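Local coordinates for protein transcriptional regulator, LYSR family (Neisseria meningitidis, PDB 4AB6) that probably controls transcription of methionine-biosynthesis genes as a MetR-like LysR-family regulator, represented here by its regulatory domain without the DNA-binding part, at residues E9-V14 against E38-S43; G51-H56 against A187-D192; A87-L92 against A148-I153. The protein carries 2 engineered substitutions. All coordinates share one frame; numbering follows the deposited sequence.

Three contacts in one LysR regulatory domain illustrate how chemistry follows position in a fold. Contacts 1 and 2 lie on the same side of the chain's centre, 12 Å apart between centres, and reach the same sheet. The first is backbone pairing of parallel strands with an apolar, buried face and a charged, more exposed one; the second is a largely buried arginine stacked on a histidine, between a helix end and a strand end. They meet at Arg-11 and His-56. Contact 3, on the opposite side of the chain's centre and about 37 Å from contact 1 between centres, is a partly buried loop-to-loop contact with no hydrogen bond between its segments. Contacts 1 and 3 both touch the second subunit.

Contact 1: residues E9-V14 against E38-S43; sequences ELRIAV and ELDIVS
Strands 9-14 and 38-42 run side by side as a parallel pair, the short axes coming within 4.3 Å and crossing at 21°, with Leu-10 facing Leu-39 and Ile-12 facing Ile-41. Leu-10 and Ile-12 each give and accept a bond. Leu-10 N donates to Glu-38 O at 2.8 Å and Leu-10 O accepts from Asp-40 N; Ile-12 N then bonds Asp-40 O at 2.7 Å, almost straight, and Ile-12 O receives Val-42 N.

On one face the side chains are all hydrocarbon. Leu-10 and Leu-39 lie alongside each other and point the same way, Leu-39 CD2 resting 3.7 Å from Leu-10 CB. The same methyl meets the end of Ile-12, Leu-39 CD2 to Ile-12 CD1 at 3.8 Å. Helices 20-33 and 196-212 cover this face, Phe-30 and Phe-201 packing on Leu-10. The strands are the two ends of a beta-alpha-beta unit connected through helix 20-33, an element of the periplasmic-binding-protein-like fold that LysR regulators use for their effector domain.

The other face is largely polar. The aliphatic part of Arg-11 slants past Asp-40, CG to CB at 4.0 Å, while the charged ends part. With CG beside the backbone N (chi1 -59°) and a bend at chi3, the guanidinium leads off to Asp-59 and to His-56 O. Glu-9 OE2 sits above its plane, 3.4 Å from Arg-11 NE, an attraction of charges with no N-H aimed at the oxygen. Farther along, Val-42 CG2 lies against Ala-13 CB at 3.6 Å, and CG1 against Arg-11 CB. Two acids of strand 38-42 reach the second subunit: Glu-38 forms a salt bridge with Arg-151 of that subunit, and Asp-40 with its Arg-135.

Contact 2: residues G51-H56 against A187-D192; sequences GLLLQH and AIRTED
The guanidinium of Arg-189 lies flat on one face of the His-56 imidazole, planes 22° apart and centres separated by 4.1 Å. His-56 ND1 sits over the middle of the guanidinium, while Arg-189 CD reaches the rim of the ring on that face. At the ring edge are Glu-191 OE2, 3.4 Å from His-56 CE1, and a water that bonds His-56 NE2 and donates to Glu-191 OE2. The guanidinium rim is occupied too. Arg-189 NH1 bonds Leu-53 O at 2.9 Å, arriving in the carbonyl plane on a lone pair. NH1 also hydrogen-bonds Ala-58 O, and Leu-53 O takes His-56 N as a second donor. Arg-189 NH2 forms a salt bridge with Asp-192 OD2 at 2.9 Å. NH2 makes another with Asp-59, and NE a longer one with Glu-191. A bend at chi3 (-63°) brings the group against the ring face, and so many partners should fix its rotation. Next to this polar cluster, Leu-53 CD1 packs on Ala-187 CB at 3.8 Å. The cluster joins the end of helix 49-54, closed by a Schellman motif at His-56, to the end of strand 180-189, with Ala-61 of strand 60-63 and Ile-72 of strand 72-86 lining the apolar side.

Contact 3: residues A87-L92 against A148-I153; sequences APDHPL and ASRRGI
Ile-153 sets its CG2 methyl over one face of the His-90 ring, 4.0 Å from the centroid, as a CH-pi contact; the closest ring atom is NE2, at 3.6 Å. Pro-91 CD covers the opposite face near its rim, leaving the imidazole between a methyl and a proline. Chi1 of -170° places CG trans to the backbone N and carries the His-90 ring to this methyl, and its NE2 has a weak hydrogen bond to Glu-106. The other branch of Ile-153 crosses Leu-92 at about a right angle, CD1 to CD1 at 3.7 Å, and Cys-86 of strand 72-86 touches both residues. Ala-87 CB rests on Ala-148 O (3.5 Å) and on Arg-150 CG. Nearer the surface, the arginine chain passes across Asp-89, its CD 3.7 Å from OD2, but the carboxylate and guanidinium planes stand 83° apart and OD2 is 4.1 Å from NH1, beyond a salt bridge. Asp-89 instead pairs with Arg-31 of the second subunit. Arg-150, at positive phi, is the C-prime residue of the Schellman motif closing helix 140-148. A type I turn spanning Ala-87 to His-90 therefore packs against a Schellman-capped helix end, beside the subunit interface of a LysR regulatory domain.

Contact 1: residues E9-V14 against E38-S43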
ATOM      1  N   GLU A   9      -3.901  26.127  -4.241  1.00 53.41           N
ATOM      2  CA  GLU A   9      -3.419  24.859  -3.678  1.00 51.13           C
ATOM      3  C   GLU A   9      -4.447  23.736  -3.662  1.00 51.57           C
ATOM      4  O   GLU A   9      -5.641  23.991  -3.487  1.00 51.20           O
ATOM      5  CB  GLU A   9      -2.756  25.044  -2.300  1.00 52.29           C
ATOM      6  CG  GLU A   9      -3.694  25.422  -1.167  1.00 63.28           C
ATOM      7  CD  GLU A   9      -3.096  25.375   0.228  1.00 85.30           C
ATOM      8  OE1 GLU A   9      -1.922  24.963   0.368  1.00 75.03           O
ATOM      9  OE2 GLU A   9      -3.810  25.748   1.188  1.00 83.46           O
ATOM     10  N   LEU A  10      -3.972  22.487  -3.846  1.00 45.98           N
ATOM     11  CA  LEU A  10      -4.808  21.290  -3.871  1.00 44.00           C
ATOM     12  C   LEU A  10      -4.314  20.234  -2.885  1.00 45.91           C
ATOM     13  O   LEU A  10      -3.432  19.435  -3.222  1.00 45.47           O
ATOM     14  CB  LEU A  10      -4.865  20.698  -5.296  1.00 44.61           C
ATOM     15  CG  LEU A  10      -6.235  20.259  -5.849  1.00 49.50           C
ATOM     16  CD1 LEU A  10      -6.076  19.607  -7.203  1.00 50.47           C
ATOM     17  CD2 LEU A  10      -6.943  19.286  -4.925  1.00 49.13           C
ATOM     18  N   ARG A  11      -4.904  20.222  -1.676  1.00 40.89           N
ATOM     19  CA  ARG A  11      -4.611  19.244  -0.632  1.00 38.77           C
ATOM     20  C   ARG A  11      -5.720  18.196  -0.704  1.00 40.33           C
ATOM     21  O   ARG A  11      -6.877  18.499  -0.398  1.00 40.45           O
ATOM     22  CB  ARG A  11      -4.559  19.901   0.755  1.00 40.25           C
ATOM     23  CG  ARG A  11      -3.508  21.001   0.885  1.00 49.58           C
ATOM     24  CD  ARG A  11      -3.741  21.839   2.134  1.00 51.70           C
ATOM     25  NE  ARG A  11      -4.962  22.642   2.039  1.00 54.73           N
ATOM     26  CZ  ARG A  11      -5.474  23.351   3.039  1.00 66.81           C
ATOM     27  NH1 ARG A  11      -4.879  23.365   4.223  1.00 53.97           N
ATOM     28  NH2 ARG A  11      -6.588  24.049   2.861  1.00 50.57           N
ATOM     29  N   ILE A  12      -5.386  16.995  -1.192  1.00 35.76           N
ATOM     30  CA  ILE A  12      -6.349  15.908  -1.394  1.00 35.61           C
ATOM     31  C   ILE A  12      -6.514  15.027  -0.157  1.00 41.15           C
ATOM     32  O   ILE A  12      -5.526  14.494   0.358  1.00 39.72           O
ATOM     33  CB  ILE A  12      -6.052  15.077  -2.686  1.00 38.44           C
ATOM     34  CG1 ILE A  12      -5.774  15.983  -3.900  1.00 39.65           C
ATOM     35  CG2 ILE A  12      -7.197  14.104  -3.001  1.00 38.52           C
ATOM     36  CD1 ILE A  12      -4.763  15.456  -4.860  1.00 46.71           C
ATOM     37  N   ALA A  13      -7.781  14.874   0.298  1.00 40.48           N
ATOM     38  CA  ALA A  13      -8.210  14.018   1.414  1.00 41.04           C
ATOM     39  C   ALA A  13      -8.937  12.836   0.800  1.00 46.02           C
ATOM     40  O   ALA A  13      -9.799  13.009  -0.062  1.00 46.33           O
ATOM     41  CB  ALA A  13      -9.146  14.766   2.346  1.00 42.63           C
ATOM     42  N   VAL A  14      -8.548  11.629   1.197  1.00 42.84           N
ATOM     43  CA  VAL A  14      -9.101  10.425   0.596  1.00 42.45           C
ATOM     44  C   VAL A  14      -9.592   9.397   1.619  1.00 47.85           C
ATOM     45  O   VAL A  14      -8.842   8.991   2.517  1.00 48.84           O
ATOM     46  CB  VAL A  14      -8.172   9.895  -0.547  1.00 45.43           C
ATOM     47  CG1 VAL A  14      -6.709  10.289  -0.338  1.00 45.29           C
ATOM     48  CG2 VAL A  14      -8.298   8.407  -0.762  1.00 44.82           C
ATOM     49  N   GLU A  38      -0.299  24.120  -5.900  1.00 54.68           N
ATOM     50  CA  GLU A  38       0.523  23.345  -4.970  1.00 52.90           C
ATOM     51  C   GLU A  38      -0.229  22.073  -4.531  1.00 52.20           C
ATOM     52  O   GLU A  38      -1.162  22.145  -3.725  1.00 50.39           O
ATOM     53  CB  GLU A  38       0.937  24.205  -3.752  1.00 55.17           C
ATOM     54  CG  GLU A  38       1.841  25.386  -4.078  1.00 71.04           C
ATOM     55  CD  GLU A  38       3.330  25.111  -4.185  1.00 98.60           C
ATOM     56  OE1 GLU A  38       3.832  24.291  -3.384  1.00 89.90           O
ATOM     57  OE2 GLU A  38       4.006  25.766  -5.017  1.00100.34           O
ATOM     58  N   LEU A  39       0.161  20.915  -5.089  1.00 47.10           N
ATOM     59  CA  LEU A  39      -0.458  19.627  -4.779  1.00 44.69           C
ATOM     60  C   LEU A  39       0.022  19.019  -3.457  1.00 49.14           C
ATOM     61  O   LEU A  39       1.178  19.220  -3.072  1.00 50.57           O
ATOM     62  CB  LEU A  39      -0.234  18.624  -5.925  1.00 44.21           C
ATOM     63  CG  LEU A  39      -1.249  18.617  -7.065  1.00 48.71           C
ATOM     64  CD1 LEU A  39      -0.759  17.755  -8.185  1.00 48.54           C
ATOM     65  CD2 LEU A  39      -2.592  18.061  -6.623  1.00 50.89           C
ATOM     66  N   ASP A  40      -0.864  18.251  -2.776  1.00 44.62           N
ATOM     67  CA  ASP A  40      -0.599  17.557  -1.509  1.00 44.15           C
ATOM     68  C   ASP A  40      -1.668  16.497  -1.204  1.00 47.37           C
ATOM     69  O   ASP A  40      -2.799  16.605  -1.681  1.00 47.76           O
ATOM     70  CB  ASP A  40      -0.526  18.565  -0.340  1.00 46.99           C
ATOM     71  CG  ASP A  40       0.140  18.060   0.930  1.00 55.95           C
ATOM     72  OD1 ASP A  40       0.790  16.987   0.881  1.00 55.36           O
ATOM     73  OD2 ASP A  40       0.045  18.754   1.965  1.00 62.12           O
ATOM     74  N   ILE A  41      -1.302  15.476  -0.407  1.00 43.34           N
ATOM     75  CA  ILE A  41      -2.205  14.414   0.051  1.00 42.57           C
ATOM     76  C   ILE A  41      -2.276  14.544   1.575  1.00 51.26           C
ATOM     77  O   ILE A  41      -1.235  14.633   2.227  1.00 51.72           O
ATOM     78  CB  ILE A  41      -1.766  12.980  -0.377  1.00 43.86           C
ATOM     79  CG1 ILE A  41      -1.401  12.897  -1.858  1.00 42.94           C
ATOM     80  CG2 ILE A  41      -2.847  11.954  -0.028  1.00 44.12           C
ATOM     81  CD1 ILE A  41      -0.196  12.107  -2.102  1.00 43.98           C
ATOM     82  N   VAL A  42      -3.489  14.594   2.142  1.00 51.36           N
ATOM     83  CA  VAL A  42      -3.609  14.720   3.588  1.00 53.38           C
ATOM     84  C   VAL A  42      -3.727  13.349   4.249  1.00 61.09           C
ATOM     85  O   VAL A  42      -4.642  12.571   3.963  1.00 59.85           O
ATOM     86  CB  VAL A  42      -4.489  15.879   4.120  1.00 57.66           C
ATOM     87  CG1 VAL A  42      -4.085  17.211   3.474  1.00 58.11           C
ATOM     88  CG2 VAL A  42      -5.964  15.608   3.913  1.00 57.10           C
ATOM     89  N   SER A  43      -2.558  12.962   4.801  1.00 60.76           N
ATOM     90  CA  SER A  43      -2.210  11.700   5.454  1.00 61.08           C
ATOM     91  C   SER A  43      -1.250  11.987   6.621  1.00 63.72           C
ATOM     92  O   SER A  43      -0.563  13.019   6.620  1.00 62.85           O
ATOM     93  CB  SER A  43      -1.530  10.764   4.454  1.00 65.57           C
ATOM     94  OG  SER A  43      -0.211  11.173   4.116  1.00 73.38           O
TER

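Contact 2: residues G51-H56 against A187-D192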
ATOM      1  N   GLY A  51     -14.912  16.505   6.986  1.00 44.80           N
ATOM      2  CA  GLY A  51     -14.566  17.243   8.195  1.00 43.87           C
ATOM      3  C   GLY A  51     -13.303  18.073   8.031  1.00 45.66           C
ATOM      4  O   GLY A  51     -13.245  19.203   8.525  1.00 46.43           O
ATOM      5  N   LEU A  52     -12.291  17.537   7.309  1.00 39.56           N
ATOM      6  CA  LEU A  52     -11.028  18.226   7.028  1.00 38.53           C
ATOM      7  C   LEU A  52     -11.232  19.404   6.074  1.00 41.81           C
ATOM      8  O   LEU A  52     -10.473  20.376   6.139  1.00 42.06           O
ATOM      9  CB  LEU A  52      -9.964  17.261   6.478  1.00 37.52           C
ATOM     10  CG  LEU A  52      -9.380  16.213   7.439  1.00 41.51           C
ATOM     11  CD1 LEU A  52      -8.590  15.176   6.678  1.00 39.99           C
ATOM     12  CD2 LEU A  52      -8.488  16.847   8.497  1.00 45.45           C
ATOM     13  N   LEU A  53     -12.284  19.327   5.221  1.00 37.32           N
ATOM     14  CA  LEU A  53     -12.668  20.389   4.281  1.00 36.83           C
ATOM     15  C   LEU A  53     -13.154  21.591   5.070  1.00 42.43           C
ATOM     16  O   LEU A  53     -12.744  22.720   4.806  1.00 43.69           O
ATOM     17  CB  LEU A  53     -13.787  19.927   3.323  1.00 36.34           C
ATOM     18  CG  LEU A  53     -13.404  19.097   2.106  1.00 38.47           C
ATOM     19  CD1 LEU A  53     -14.630  18.576   1.430  1.00 38.65           C
ATOM     20  CD2 LEU A  53     -12.614  19.909   1.108  1.00 40.45           C
ATOM     21  N   LEU A  54     -14.000  21.334   6.063  1.00 39.21           N
ATOM     22  CA  LEU A  54     -14.592  22.332   6.951  1.00 40.59           C
ATOM     23  C   LEU A  54     -13.570  22.973   7.876  1.00 44.89           C
ATOM     24  O   LEU A  54     -13.716  24.143   8.222  1.00 45.86           O
ATOM     25  CB  LEU A  54     -15.754  21.711   7.753  1.00 41.32           C
ATOM     26  CG  LEU A  54     -16.941  21.194   6.917  1.00 46.03           C
ATOM     27  CD1 LEU A  54     -17.910  20.440   7.776  1.00 47.36           C
ATOM     28  CD2 LEU A  54     -17.651  22.328   6.162  1.00 49.30           C
ATOM     29  N   GLN A  55     -12.524  22.212   8.247  1.00 41.10           N
ATOM     30  CA  GLN A  55     -11.417  22.659   9.098  1.00 41.10           C
ATOM     31  C   GLN A  55     -10.314  23.371   8.286  1.00 47.06           C
ATOM     32  O   GLN A  55      -9.338  23.832   8.878  1.00 48.06           O
ATOM     33  CB  GLN A  55     -10.831  21.473   9.869  1.00 40.99           C
ATOM     34  CG  GLN A  55     -11.711  20.972  11.022  1.00 51.70           C
ATOM     35  CD  GLN A  55     -11.224  19.662  11.605  1.00 76.77           C
ATOM     36  OE1 GLN A  55     -12.000  18.740  11.872  1.00 73.09           O
ATOM     37  NE2 GLN A  55      -9.919  19.533  11.815  1.00 73.82           N
ATOM     38  N   HIS A  56     -10.483  23.467   6.940  1.00 43.85           N
ATOM     39  CA  HIS A  56      -9.547  24.080   5.985  1.00 43.77           C
ATOM     40  C   HIS A  56      -8.174  23.391   5.995  1.00 48.49           C
ATOM     41  O   HIS A  56      -7.131  24.038   5.855  1.00 50.00           O
ATOM     42  CB  HIS A  56      -9.445  25.607   6.172  1.00 45.92           C
ATOM     43  CG  HIS A  56     -10.661  26.352   5.722  1.00 50.08           C
ATOM     44  ND1 HIS A  56     -10.654  27.101   4.561  1.00 52.62           N
ATOM     45  CD2 HIS A  56     -11.881  26.452   6.301  1.00 51.96           C
ATOM     46  CE1 HIS A  56     -11.862  27.626   4.468  1.00 52.86           C
ATOM     47  NE2 HIS A  56     -12.637  27.260   5.491  1.00 53.00           N
ATOM     48  N   ALA A 187     -15.711  15.968  -3.129  1.00 41.10           N
ATOM     49  CA  ALA A 187     -16.274  17.048  -2.328  1.00 41.24           C
ATOM     50  C   ALA A 187     -15.304  18.197  -2.152  1.00 41.97           C
ATOM     51  O   ALA A 187     -14.113  17.986  -1.962  1.00 39.82           O
ATOM     52  CB  ALA A 187     -16.704  16.523  -0.966  1.00 42.08           C
ATOM     53  N   ILE A 188     -15.830  19.417  -2.225  1.00 38.97           N
ATOM     54  CA  ILE A 188     -15.098  20.679  -2.080  1.00 38.23           C
ATOM     55  C   ILE A 188     -15.999  21.686  -1.346  1.00 42.44           C
ATOM     56  O   ILE A 188     -17.225  21.502  -1.313  1.00 43.32           O
ATOM     57  CB  ILE A 188     -14.622  21.255  -3.459  1.00 42.45           C
ATOM     58  CG1 ILE A 188     -15.800  21.497  -4.440  1.00 45.23           C
ATOM     59  CG2 ILE A 188     -13.513  20.414  -4.097  1.00 42.66           C
ATOM     60  CD1 ILE A 188     -15.527  22.565  -5.490  1.00 58.65           C
ATOM     61  N   ARG A 189     -15.404  22.748  -0.780  1.00 38.07           N
ATOM     62  CA  ARG A 189     -16.166  23.804  -0.113  1.00 38.72           C
ATOM     63  C   ARG A 189     -16.891  24.628  -1.169  1.00 45.46           C
ATOM     64  O   ARG A 189     -16.352  24.842  -2.257  1.00 45.57           O
ATOM     65  CB  ARG A 189     -15.256  24.724   0.710  1.00 36.10           C
ATOM     66  CG  ARG A 189     -14.615  24.052   1.929  1.00 36.85           C
ATOM     67  CD  ARG A 189     -13.712  25.001   2.688  1.00 33.52           C
ATOM     68  NE  ARG A 189     -12.568  25.452   1.891  1.00 37.83           N
ATOM     69  CZ  ARG A 189     -11.407  24.813   1.822  1.00 48.40           C
ATOM     70  NH1 ARG A 189     -11.221  23.686   2.498  1.00 28.13           N
ATOM     71  NH2 ARG A 189     -10.422  25.293   1.078  1.00 42.27           N
ATOM     72  N   THR A 190     -18.108  25.097  -0.843  1.00 44.05           N
ATOM     73  CA  THR A 190     -18.955  25.914  -1.721  1.00 46.30           C
ATOM     74  C   THR A 190     -18.210  27.144  -2.282  1.00 52.65           C
ATOM     75  O   THR A 190     -18.357  27.461  -3.461  1.00 53.46           O
ATOM     76  CB  THR A 190     -20.302  26.215  -1.039  1.00 49.94           C
ATOM     77  OG1 THR A 190     -20.100  26.606   0.326  1.00 43.03           O
ATOM     78  CG2 THR A 190     -21.258  25.024  -1.083  1.00 48.85           C
ATOM     79  N   GLU A 191     -17.371  27.783  -1.438  1.00 49.71           N
ATOM     80  CA  GLU A 191     -16.523  28.945  -1.752  1.00 50.58           C
ATOM     81  C   GLU A 191     -15.527  28.684  -2.893  1.00 54.79           C
ATOM     82  O   GLU A 191     -15.191  29.608  -3.629  1.00 57.29           O
ATOM     83  CB  GLU A 191     -15.780  29.454  -0.489  1.00 51.12           C
ATOM     84  CG  GLU A 191     -15.442  28.371   0.527  1.00 60.65           C
ATOM     85  CD  GLU A 191     -14.357  28.667   1.546  1.00 83.49           C
ATOM     86  OE1 GLU A 191     -13.180  28.818   1.143  1.00 75.70           O
ATOM     87  OE2 GLU A 191     -14.670  28.650   2.759  1.00 79.04           O
ATOM     88  N   ASP A 192     -15.066  27.435  -3.035  1.00 49.07           N
ATOM     89  CA  ASP A 192     -14.101  27.002  -4.045  1.00 48.28           C
ATOM     90  C   ASP A 192     -14.741  26.437  -5.330  1.00 53.36           C
ATOM     91  O   ASP A 192     -14.027  25.882  -6.172  1.00 52.04           O
ATOM     92  CB  ASP A 192     -13.110  25.995  -3.419  1.00 47.11           C
ATOM     93  CG  ASP A 192     -12.388  26.472  -2.167  1.00 55.15           C
ATOM     94  OD1 ASP A 192     -12.151  27.689  -2.045  1.00 58.26           O
ATOM     95  OD2 ASP A 192     -12.029  25.622  -1.331  1.00 58.87           O
TER
HETATM   96  O   HOH W   1     -15.158  28.753   5.467  1.00 35.11           O

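Contact 3: residues A87-L92 against A148-I153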
ATOM      1  N   ALA A  87     -10.447 -17.670  -0.376  1.00 72.25           N
ATOM      2  CA  ALA A  87      -9.514 -18.612  -0.998  1.00 72.80           C
ATOM      3  C   ALA A  87     -10.328 -19.637  -1.804  1.00 81.25           C
ATOM      4  O   ALA A  87     -11.480 -19.889  -1.439  1.00 83.65           O
ATOM      5  CB  ALA A  87      -8.703 -19.316   0.077  1.00 74.74           C
ATOM      6  N   PRO A  88      -9.809 -20.227  -2.914  1.00 78.69           N
ATOM      7  CA  PRO A  88     -10.630 -21.199  -3.666  1.00 81.70           C
ATOM      8  C   PRO A  88     -11.116 -22.376  -2.811  1.00 89.96           C
ATOM      9  O   PRO A  88     -12.236 -22.847  -3.006  1.00 91.67           O
ATOM     10  CB  PRO A  88      -9.707 -21.652  -4.801  1.00 82.95           C
ATOM     11  CG  PRO A  88      -8.693 -20.559  -4.933  1.00 83.58           C
ATOM     12  CD  PRO A  88      -8.481 -20.058  -3.537  1.00 78.16           C
ATOM     13  N   ASP A  89     -10.281 -22.781  -1.822  1.00 88.43           N
ATOM     14  CA  ASP A  89     -10.519 -23.871  -0.871  1.00 93.04           C
ATOM     15  C   ASP A  89     -11.212 -23.440   0.446  1.00 99.73           C
ATOM     16  O   ASP A  89     -11.084 -24.116   1.471  1.00102.47           O
ATOM     17  CB  ASP A  89      -9.217 -24.672  -0.622  1.00 95.78           C
ATOM     18  CG  ASP A  89      -8.119 -23.958   0.149  1.00106.19           C
ATOM     19  OD1 ASP A  89      -7.921 -22.740  -0.078  1.00110.28           O
ATOM     20  OD2 ASP A  89      -7.428 -24.625   0.950  1.00108.87           O
ATOM     21  N   HIS A  90     -11.961 -22.324   0.402  1.00 95.01           N
ATOM     22  CA  HIS A  90     -12.761 -21.792   1.513  1.00 95.57           C
ATOM     23  C   HIS A  90     -14.231 -22.204   1.306  1.00102.19           C
ATOM     24  O   HIS A  90     -14.693 -22.185   0.162  1.00102.15           O
ATOM     25  CB  HIS A  90     -12.628 -20.263   1.578  1.00 92.78           C
ATOM     26  CG  HIS A  90     -13.213 -19.641   2.810  1.00 97.04           C
ATOM     27  ND1 HIS A  90     -12.477 -19.514   3.971  1.00 98.70           N
ATOM     28  CD2 HIS A  90     -14.448 -19.130   3.017  1.00 99.74           C
ATOM     29  CE1 HIS A  90     -13.280 -18.933   4.846  1.00 98.68           C
ATOM     30  NE2 HIS A  90     -14.477 -18.682   4.317  1.00 99.65           N
ATOM     31  N   PRO A  91     -14.999 -22.569   2.378  1.00101.15           N
ATOM     32  CA  PRO A  91     -16.405 -22.988   2.182  1.00103.96           C
ATOM     33  C   PRO A  91     -17.343 -21.970   1.522  1.00105.07           C
ATOM     34  O   PRO A  91     -18.424 -22.349   1.068  1.00107.43           O
ATOM     35  CB  PRO A  91     -16.877 -23.339   3.601  1.00108.94           C
ATOM     36  CG  PRO A  91     -15.639 -23.588   4.376  1.00112.72           C
ATOM     37  CD  PRO A  91     -14.613 -22.662   3.803  1.00103.56           C
ATOM     38  N   LEU A  92     -16.937 -20.690   1.469  1.00 96.69           N
ATOM     39  CA  LEU A  92     -17.738 -19.632   0.857  1.00 94.62           C
ATOM     40  C   LEU A  92     -17.641 -19.588  -0.669  1.00 96.55           C
ATOM     41  O   LEU A  92     -18.493 -18.967  -1.311  1.00 95.54           O
ATOM     42  CB  LEU A  92     -17.440 -18.270   1.499  1.00 91.13           C
ATOM     43  CG  LEU A  92     -18.086 -18.038   2.856  1.00 97.42           C
ATOM     44  CD1 LEU A  92     -17.384 -16.930   3.609  1.00 94.20           C
ATOM     45  CD2 LEU A  92     -19.567 -17.739   2.710  1.00102.24           C
ATOM     46  N   ALA A 148      -6.105 -15.549   0.679  1.00 61.75           N
ATOM     47  CA  ALA A 148      -5.626 -16.739  -0.039  1.00 63.38           C
ATOM     48  C   ALA A 148      -5.087 -17.821   0.905  1.00 70.54           C
ATOM     49  O   ALA A 148      -5.250 -19.007   0.618  1.00 72.77           O
ATOM     50  CB  ALA A 148      -4.553 -16.346  -1.045  1.00 62.27           C
ATOM     51  N   SER A 149      -4.487 -17.409   2.038  1.00 67.32           N
ATOM     52  CA  SER A 149      -3.912 -18.294   3.057  1.00 69.97           C
ATOM     53  C   SER A 149      -4.936 -18.753   4.116  1.00 75.38           C
ATOM     54  O   SER A 149      -4.557 -19.362   5.125  1.00 77.13           O
ATOM     55  CB  SER A 149      -2.726 -17.609   3.726  1.00 73.40           C
ATOM     56  OG  SER A 149      -1.757 -17.227   2.759  1.00 82.46           O
ATOM     57  N   ARG A 150      -6.237 -18.482   3.860  1.00 71.40           N
ATOM     58  CA  ARG A 150      -7.380 -18.804   4.721  1.00 73.95           C
ATOM     59  C   ARG A 150      -7.321 -18.137   6.113  1.00 78.45           C
ATOM     60  O   ARG A 150      -7.724 -18.735   7.114  1.00 81.45           O
ATOM     61  CB  ARG A 150      -7.630 -20.323   4.796  1.00 78.73           C
ATOM     62  CG  ARG A 150      -8.117 -20.943   3.490  1.00 89.78           C
ATOM     63  CD  ARG A 150      -8.569 -22.387   3.603  1.00102.09           C
ATOM     64  NE  ARG A 150      -9.294 -22.692   4.837  1.00115.25           N
ATOM     65  CZ  ARG A 150      -9.383 -23.911   5.376  1.00135.34           C
ATOM     66  NH1 ARG A 150      -8.793 -24.950   4.791  1.00126.76           N
ATOM     67  NH2 ARG A 150     -10.053 -24.097   6.506  1.00123.61           N
ATOM     68  N   ARG A 151      -6.841 -16.879   6.161  1.00 72.07           N
ATOM     69  CA  ARG A 151      -6.757 -16.095   7.398  1.00 71.75           C
ATOM     70  C   ARG A 151      -8.045 -15.314   7.636  1.00 74.72           C
ATOM     71  O   ARG A 151      -8.247 -14.757   8.717  1.00 75.28           O
ATOM     72  CB  ARG A 151      -5.531 -15.160   7.405  1.00 69.55           C
ATOM     73  CG  ARG A 151      -4.175 -15.861   7.311  1.00 79.02           C
ATOM     74  CD  ARG A 151      -3.883 -16.726   8.521  1.00 90.47           C
ATOM     75  NE  ARG A 151      -4.281 -18.109   8.287  1.00104.29           N
ATOM     76  CZ  ARG A 151      -3.955 -19.132   9.069  1.00120.37           C
ATOM     77  NH1 ARG A 151      -3.200 -18.943  10.141  1.00108.88           N
ATOM     78  NH2 ARG A 151      -4.376 -20.356   8.776  1.00105.57           N
ATOM     79  N   GLY A 152      -8.900 -15.299   6.624  1.00 69.42           N
ATOM     80  CA  GLY A 152     -10.183 -14.620   6.669  1.00 68.72           C
ATOM     81  C   GLY A 152     -10.699 -14.264   5.292  1.00 70.07           C
ATOM     82  O   GLY A 152     -10.117 -14.657   4.279  1.00 69.01           O
ATOM     83  N   ILE A 153     -11.812 -13.536   5.258  1.00 66.07           N
ATOM     84  CA  ILE A 153     -12.466 -13.079   4.036  1.00 64.59           C
ATOM     85  C   ILE A 153     -12.435 -11.543   3.979  1.00 65.60           C
ATOM     86  O   ILE A 153     -12.104 -10.895   4.980  1.00 64.10           O
ATOM     87  CB  ILE A 153     -13.888 -13.690   3.854  1.00 70.90           C
ATOM     88  CG1 ILE A 153     -14.843 -13.294   5.012  1.00 73.24           C
ATOM     89  CG2 ILE A 153     -13.809 -15.212   3.662  1.00 74.35           C
ATOM     90  CD1 ILE A 153     -16.307 -13.529   4.725  1.00 84.87           C
TER